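Local coordinates for protein cytokinin riboside 5'-monophosphate phosphoribohydrolase (Corynebacterium glutamicum, PDB 5ZBL) that belongs to the SLOG clan of Rossmann-like alpha/beta proteins, with a central parallel sheet flanked by helices, present here as an assembly of two subunits, at residues E122-E125 with V126-W129; V93-M96 with H97-K100; L141-D145 with G146-P150. All coordinates share one frame; numbering follows the deposited sequence.

Contact 1: residues E122-E125 with V126-W129; sequences ELFE and VWTW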
# COMPACT_ATOMS: atom_id res chain seq x y z
N GLU A 122 -3.08 -2.59 -1.87
CA GLU A 122 -2.98 -3.52 -3.00
C GLU A 122 -2.44 -2.77 -4.22
O GLU A 122 -1.66 -3.31 -4.96
CB GLU A 122 -4.30 -4.23 -3.30
CG GLU A 122 -4.53 -5.50 -2.47
CD GLU A 122 -6.00 -5.76 -2.09
OE1 GLU A 122 -6.79 -4.78 -1.94
OE2 GLU A 122 -6.38 -6.96 -1.89
N LEU A 123 -2.85 -1.51 -4.40
CA LEU A 123 -2.51 -0.77 -5.57
C LEU A 123 -1.00 -0.45 -5.58
O LEU A 123 -0.32 -0.58 -6.60
CB LEU A 123 -3.36 0.50 -5.64
CG LEU A 123 -2.98 1.45 -6.78
CD1 LEU A 123 -3.31 0.80 -8.08
CD2 LEU A 123 -3.68 2.79 -6.64
N PHE A 124 -0.50 -0.03 -4.44
CA PHE A 124 0.91 0.29 -4.30
C PHE A 124 1.81 -0.94 -4.33
O PHE A 124 2.97 -0.87 -4.76
CB PHE A 124 1.12 1.14 -3.04
CG PHE A 124 0.82 2.59 -3.26
CD1 PHE A 124 1.65 3.34 -4.08
CD2 PHE A 124 -0.27 3.20 -2.69
CE1 PHE A 124 1.41 4.68 -4.31
CE2 PHE A 124 -0.53 4.54 -2.93
CZ PHE A 124 0.31 5.27 -3.75
N GLU A 125 1.26 -2.05 -3.88
CA GLU A 125 1.86 -3.36 -4.03
C GLU A 125 2.09 -3.71 -5.51
O GLU A 125 3.25 -4.02 -5.90
CB GLU A 125 1.02 -4.39 -3.29
CG GLU A 125 1.47 -5.85 -3.33
CD GLU A 125 2.64 -6.13 -2.47
OE1 GLU A 125 2.51 -6.83 -1.44
OE2 GLU A 125 3.71 -5.66 -2.84
N VAL A 126 1.07 -3.60 -6.36
CA VAL A 126 1.34 -3.98 -7.76
C VAL A 126 2.34 -3.01 -8.40
O VAL A 126 3.15 -3.44 -9.20
CB VAL A 126 0.09 -4.20 -8.63
CG1 VAL A 126 -0.86 -5.15 -7.93
CG2 VAL A 126 -0.61 -2.91 -8.97
N TRP A 127 2.30 -1.73 -8.04
CA TRP A 127 3.27 -0.77 -8.56
C TRP A 127 4.69 -1.07 -8.13
O TRP A 127 5.61 -1.06 -8.94
CB TRP A 127 2.94 0.68 -8.12
CG TRP A 127 1.96 1.36 -8.99
CD1 TRP A 127 1.70 1.11 -10.31
CD2 TRP A 127 1.11 2.44 -8.61
NE1 TRP A 127 0.74 1.96 -10.77
CE2 TRP A 127 0.36 2.79 -9.75
CE3 TRP A 127 0.90 3.14 -7.43
CZ2 TRP A 127 -0.59 3.81 -9.73
CZ3 TRP A 127 -0.03 4.16 -7.41
CH2 TRP A 127 -0.77 4.48 -8.55
N THR A 128 4.88 -1.30 -6.84
CA THR A 128 6.16 -1.72 -6.32
C THR A 128 6.68 -2.94 -7.08
O THR A 128 7.88 -3.06 -7.27
CB THR A 128 6.06 -2.04 -4.81
OG1 THR A 128 5.53 -0.90 -4.11
CG2 THR A 128 7.42 -2.40 -4.24
N TRP A 129 5.77 -3.82 -7.52
CA TRP A 129 6.14 -4.98 -8.35
C TRP A 129 6.43 -4.59 -9.79
O TRP A 129 7.43 -5.06 -10.36
CB TRP A 129 5.04 -6.05 -8.33
CG TRP A 129 4.92 -6.79 -7.08
CD1 TRP A 129 5.84 -6.89 -6.08
CD2 TRP A 129 3.80 -7.60 -6.66
NE1 TRP A 129 5.37 -7.68 -5.06
CE2 TRP A 129 4.12 -8.13 -5.39
CE3 TRP A 129 2.56 -7.91 -7.24
CZ2 TRP A 129 3.23 -8.96 -4.67
CZ3 TRP A 129 1.67 -8.74 -6.52
CH2 TRP A 129 2.02 -9.25 -5.26

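Contact 2: residues V93-M96 with H97-K100; sequences VPDM and HIRK. With SO4 (sulfate ion), chain H.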
# COMPACT_ATOMS: atom_id res chain seq x y z
N VAL A 93 -6.46 -19.69 0.61
CA VAL A 93 -4.98 -19.89 0.65
C VAL A 93 -4.48 -19.64 2.06
O VAL A 93 -5.24 -19.10 2.86
CB VAL A 93 -4.23 -19.08 -0.44
CG1 VAL A 93 -4.74 -19.52 -1.81
CG2 VAL A 93 -4.42 -17.57 -0.27
N PRO A 94 -3.27 -20.12 2.41
CA PRO A 94 -2.84 -20.11 3.81
C PRO A 94 -2.68 -18.73 4.43
O PRO A 94 -2.96 -18.60 5.59
CB PRO A 94 -1.47 -20.78 3.76
CG PRO A 94 -1.54 -21.67 2.60
CD PRO A 94 -2.31 -20.88 1.59
N ASP A 95 -2.20 -17.74 3.67
CA ASP A 95 -1.94 -16.37 4.18
C ASP A 95 -2.14 -15.29 3.16
O ASP A 95 -2.37 -15.56 1.97
CB ASP A 95 -0.55 -16.29 4.81
CG ASP A 95 0.54 -16.59 3.85
OD1 ASP A 95 0.59 -15.91 2.80
OD2 ASP A 95 1.35 -17.50 4.14
N MET A 96 -2.06 -14.05 3.63
CA MET A 96 -2.31 -12.85 2.86
C MET A 96 -1.28 -12.62 1.78
O MET A 96 -1.61 -12.08 0.74
CB MET A 96 -2.39 -11.61 3.76
CG MET A 96 -3.52 -10.67 3.39
SD MET A 96 -5.07 -11.04 4.26
CE MET A 96 -4.69 -10.52 5.94
N HIS A 97 -0.05 -13.03 2.00
CA HIS A 97 0.97 -13.01 0.97
C HIS A 97 0.51 -13.78 -0.26
O HIS A 97 0.49 -13.26 -1.38
CB HIS A 97 2.25 -13.67 1.53
CG HIS A 97 3.47 -13.55 0.65
ND1 HIS A 97 4.36 -14.59 0.48
CD2 HIS A 97 3.97 -12.52 -0.05
CE1 HIS A 97 5.36 -14.20 -0.29
NE2 HIS A 97 5.15 -12.95 -0.63
N ILE A 98 0.14 -15.04 -0.02
CA ILE A 98 -0.22 -15.97 -1.06
C ILE A 98 -1.49 -15.38 -1.70
O ILE A 98 -1.60 -15.31 -2.94
CB ILE A 98 -0.37 -17.42 -0.52
CG1 ILE A 98 1.01 -17.94 -0.05
CG2 ILE A 98 -0.87 -18.38 -1.60
CD1 ILE A 98 0.94 -19.18 0.83
N ARG A 99 -2.40 -14.84 -0.88
CA ARG A 99 -3.60 -14.27 -1.48
C ARG A 99 -3.27 -13.24 -2.61
O ARG A 99 -3.77 -13.34 -3.73
CB ARG A 99 -4.46 -13.67 -0.43
CG ARG A 99 -5.82 -13.29 -0.90
CD ARG A 99 -6.26 -12.18 -0.05
NE ARG A 99 -7.66 -11.91 -0.11
CZ ARG A 99 -8.20 -10.86 0.48
NH1 ARG A 99 -7.42 -9.98 1.15
NH2 ARG A 99 -9.53 -10.68 0.41
N LYS A 100 -2.36 -12.31 -2.32
CA LYS A 100 -2.02 -11.23 -3.24
C LYS A 100 -1.23 -11.73 -4.43
O LYS A 100 -1.48 -11.31 -5.56
CB LYS A 100 -1.16 -10.18 -2.58
CG LYS A 100 -1.74 -9.52 -1.38
CD LYS A 100 -0.78 -8.41 -0.99
CE LYS A 100 -0.80 -8.07 0.47
NZ LYS A 100 0.21 -6.99 0.67
S SO4 H . -2.51 -13.94 7.57
O1 SO4 H . -2.96 -12.71 8.27
O2 SO4 H . -1.93 -14.83 8.61
O3 SO4 H . -3.68 -14.57 6.91
O4 SO4 H . -1.46 -13.63 6.56

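Contact 3: residues L141-D145 with G146-P150; sequences LYDVD and GFWQP. With EDO (1,2-ethanediol), chain E.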
# COMPACT_ATOMS: atom_id res chain seq x y z
N LEU A 141 -6.95 3.18 -12.67
CA LEU A 141 -7.68 3.80 -11.57
C LEU A 141 -9.06 4.21 -12.08
O LEU A 141 -9.18 5.04 -12.97
CB LEU A 141 -6.91 5.01 -11.06
CG LEU A 141 -5.45 4.82 -10.67
CD1 LEU A 141 -4.92 6.14 -10.12
CD2 LEU A 141 -5.31 3.69 -9.66
N TYR A 142 -10.09 3.59 -11.53
CA TYR A 142 -11.46 3.88 -11.91
C TYR A 142 -11.86 5.11 -11.09
O TYR A 142 -12.21 5.00 -9.89
CB TYR A 142 -12.35 2.65 -11.64
CG TYR A 142 -13.81 2.69 -12.10
CD1 TYR A 142 -14.19 3.35 -13.26
CD2 TYR A 142 -14.79 2.02 -11.37
CE1 TYR A 142 -15.50 3.34 -13.67
CE2 TYR A 142 -16.10 2.00 -11.78
CZ TYR A 142 -16.47 2.68 -12.93
OH TYR A 142 -17.81 2.69 -13.37
N ASP A 143 -11.86 6.26 -11.77
CA ASP A 143 -11.94 7.55 -11.09
C ASP A 143 -13.38 8.05 -10.83
O ASP A 143 -13.78 9.14 -11.22
CB ASP A 143 -11.12 8.56 -11.91
CG ASP A 143 -10.72 9.79 -11.13
OD1 ASP A 143 -10.55 9.72 -9.88
OD2 ASP A 143 -10.52 10.82 -11.80
N VAL A 144 -14.14 7.25 -10.10
CA VAL A 144 -15.55 7.54 -9.85
C VAL A 144 -15.62 8.80 -9.00
O VAL A 144 -15.15 8.77 -7.87
CB VAL A 144 -16.26 6.42 -9.07
CG1 VAL A 144 -17.68 6.81 -8.74
CG2 VAL A 144 -16.28 5.14 -9.87
N ASP A 145 -16.19 9.88 -9.57
CA ASP A 145 -16.37 11.20 -8.92
C ASP A 145 -15.02 11.89 -8.51
O ASP A 145 -14.90 12.56 -7.47
CB ASP A 145 -17.32 11.05 -7.74
CG ASP A 145 -17.79 12.40 -7.17
OD1 ASP A 145 -18.07 13.34 -7.97
OD2 ASP A 145 -17.88 12.50 -5.92
N GLY A 146 -14.01 11.71 -9.35
CA GLY A 146 -12.66 12.17 -9.09
C GLY A 146 -12.04 11.59 -7.81
O GLY A 146 -11.19 12.25 -7.22
N PHE A 147 -12.44 10.38 -7.42
CA PHE A 147 -11.89 9.71 -6.23
C PHE A 147 -10.36 9.66 -6.16
O PHE A 147 -9.75 9.86 -5.11
CB PHE A 147 -12.41 8.28 -6.16
CG PHE A 147 -11.91 7.52 -4.99
CD1 PHE A 147 -10.72 6.81 -5.07
CD2 PHE A 147 -12.62 7.51 -3.81
CE1 PHE A 147 -10.22 6.15 -3.97
CE2 PHE A 147 -12.15 6.82 -2.72
CZ PHE A 147 -10.95 6.15 -2.79
N TRP A 148 -9.75 9.33 -7.27
CA TRP A 148 -8.33 9.17 -7.27
C TRP A 148 -7.57 10.48 -7.47
O TRP A 148 -6.37 10.49 -7.38
CB TRP A 148 -7.90 8.12 -8.29
CG TRP A 148 -8.37 6.81 -7.95
CD1 TRP A 148 -9.34 6.11 -8.57
CD2 TRP A 148 -7.89 5.99 -6.89
NE1 TRP A 148 -9.51 4.90 -7.98
CE2 TRP A 148 -8.64 4.79 -6.93
CE3 TRP A 148 -6.88 6.13 -5.92
CZ2 TRP A 148 -8.42 3.73 -6.04
CZ3 TRP A 148 -6.66 5.08 -5.02
CH2 TRP A 148 -7.43 3.88 -5.10
N GLN A 149 -8.25 11.60 -7.66
CA GLN A 149 -7.52 12.84 -8.00
C GLN A 149 -6.48 13.27 -6.93
O GLN A 149 -5.36 13.65 -7.30
CB GLN A 149 -8.46 13.98 -8.43
CG GLN A 149 -9.14 13.70 -9.80
CD GLN A 149 -8.16 13.57 -10.94
OE1 GLN A 149 -7.19 14.29 -11.00
NE2 GLN A 149 -8.43 12.67 -11.87
N PRO A 150 -6.83 13.18 -5.64
CA PRO A 150 -5.84 13.56 -4.64
C PRO A 150 -4.58 12.66 -4.56
O PRO A 150 -3.49 13.14 -4.26
CB PRO A 150 -6.64 13.52 -3.32
CG PRO A 150 -8.10 13.59 -3.72
CD PRO A 150 -8.19 12.98 -5.08
C1 EDO E . -10.96 11.29 -16.69
O1 EDO E . -10.16 11.00 -17.84
C2 EDO E . -10.35 10.62 -15.46
O2 EDO E . -10.49 11.46 -14.31

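Contact 1: residues E122-E125 with V126-W129
Phe124 and Trp127 meet on one side of helix 117-130, the crossing helix of the beta-alpha-beta unit that runs from strand 110-112 to strand 139-142. Their rings form an offset edge-to-face pair with planes at 70°. The benzo edge of Trp127, CE3 and CZ3, is turned toward the phenyl ring, and the closest approach is 3.4 Å between Phe124 CD1 and Trp127 CE3. Leu123 approaches the same indole differently, from above: its CG lies over a face, 4.2 Å from the centroid of the six-membered ring, while the branch CD2 reaches Trp127 CH2 at 3.9 Å. Bulky apolar residues suit these positions because this side of the helix turns inward, toward strand 139-142 and helix 149-160.

A stacked pair, Glu125 and Trp129, lies on a different side of the same helix. Glu125 starts out with CG anti to its backbone N (chi1 179°) and then bends at chi2, which lays CG over the indole, 4.0 Å from the centroid of the six-membered ring of Trp129. The carboxylate continues across the ring nearly parallel to it, the planes 14° apart. OE2 lies over the face toward the rim, near NE1, at an angle too poor for a hydrogen bond. Glutamate suits the place: its methylenes cover an indole face while OE1 reaches Lys100 of the same chain in a salt bridge. OE1 also bonds a glycerol, probably from the crystallisation liquor.

Thr128 adds a side-chain bond to the regular helical pattern, as a hydroxyl on a helix readily can. The carbonyl Phe124 O accepts both Thr128 N at 2.9 Å and Thr128 OG1 at 2.6 Å, the two donors arriving from opposite faces of the carbonyl plane.

Contact 2: residues V93-M96 with H97-K100
Asp95 and Ile98 are joined where the chain leaves strand 89-93 and enters helix 96-106. The Asp95 carboxylate oxygen OD1 accepts Ile98 N at 3.0 Å, a nearly straight bond (165°) met close to the C-O axis. With CG set between its own backbone N and carbonyl carbon (chi1 61°), the short side chain folds back over the first turn, where an aspartate is just long enough to cap an amide. The main-chain oxygen Asp95 O also takes Arg99 N at 2.9 Å, so side chain and backbone carbonyl both hold the turn.

The tight side is the packing of Ile98 against Val93 and Pro94. Its CG2 meets Val93 CB at 3.6 Å, and CD1 reaches Pro94 CD at 3.7 Å, crossing the proline ring obliquely.

By contrast, the partly exposed Met96 chain, bent at chi2 and chi3, runs alongside Arg99 without close packing. Sulfur SD comes no nearer than 4.0 Å to Arg99 NH1, a loose contact; the guanidinium is hydrogen-bonded to the carbonyls of Gly48 and Val72. Lys100 likewise sends its ammonium away, to Glu121 and Glu125 of its own chain and to Glu125 of the second subunit. Near Met96 a sulfate ion, probably from the crystallisation liquor, accepts Met96 N through O4 at 3.0 Å; the positive end of the helix may favour an anion there. The protein's own motif is an aspartate N-cap bonded to the N3 amide, at a strand-to-helix junction of an alpha/beta fold.

Contact 3: residues L141-D145 with G146-P150
Oxygen OD2 of Asp143 is gripped twice: Gln149 NE2 donates to it at 2.8 Å from the syn side, somewhat out of the carboxylate plane, and hydroxyl O2 of a 1,2-ethanediol, probably from the crystallisation liquor and also bonded by Glu175, donates to it at 2.6 Å. The partner oxygen OD1 accepts Trp148 N, also at 2.8 Å, so the carboxylate ties the strand end to the turn before the next helix. Gln149 is bent at chi2; the side chains cross at about a right angle, the flat groups 53° apart, with NE2 pointing straight at OD2.

Asp143 is itself the centre of an inverse gamma turn, and a type I turn follows from Gly146 to Gln149. Gly146 has a positive phi (59°), a backbone shape that glycine adopts with little strain.

Beside these bonds, the Trp148 indole lies between Leu141 CB, 3.9 Å from the centroid of its five-membered ring, and Phe147 CD1 on the opposite face. Leu120 and Leu123 of helix 117-130 pack on it, with Met154 of the second subunit also touching; Tyr142 on the strand and Val144 just beyond it pack against helix 25-40.

Overall arrangement
Contacts 1 and 3 are buried and hold neighbouring elements: helix 117-130 leads into strand 139-142, and Leu123 meets both Leu141 and Trp148. Aromatic packing dominates the first, whereas the third combines such packing with a carboxylate that ties down a turn. Contact 2 lies at the surface, beside an edge strand of the sheet within this chain, and relies on helix capping with a small apolar cluster. It is linked to contact 1 by the Glu125-Lys100 salt bridge, but stands about 28 Å, centre to centre, from contact 3, on the opposite side of the chain's centre. All three touch the second subunit.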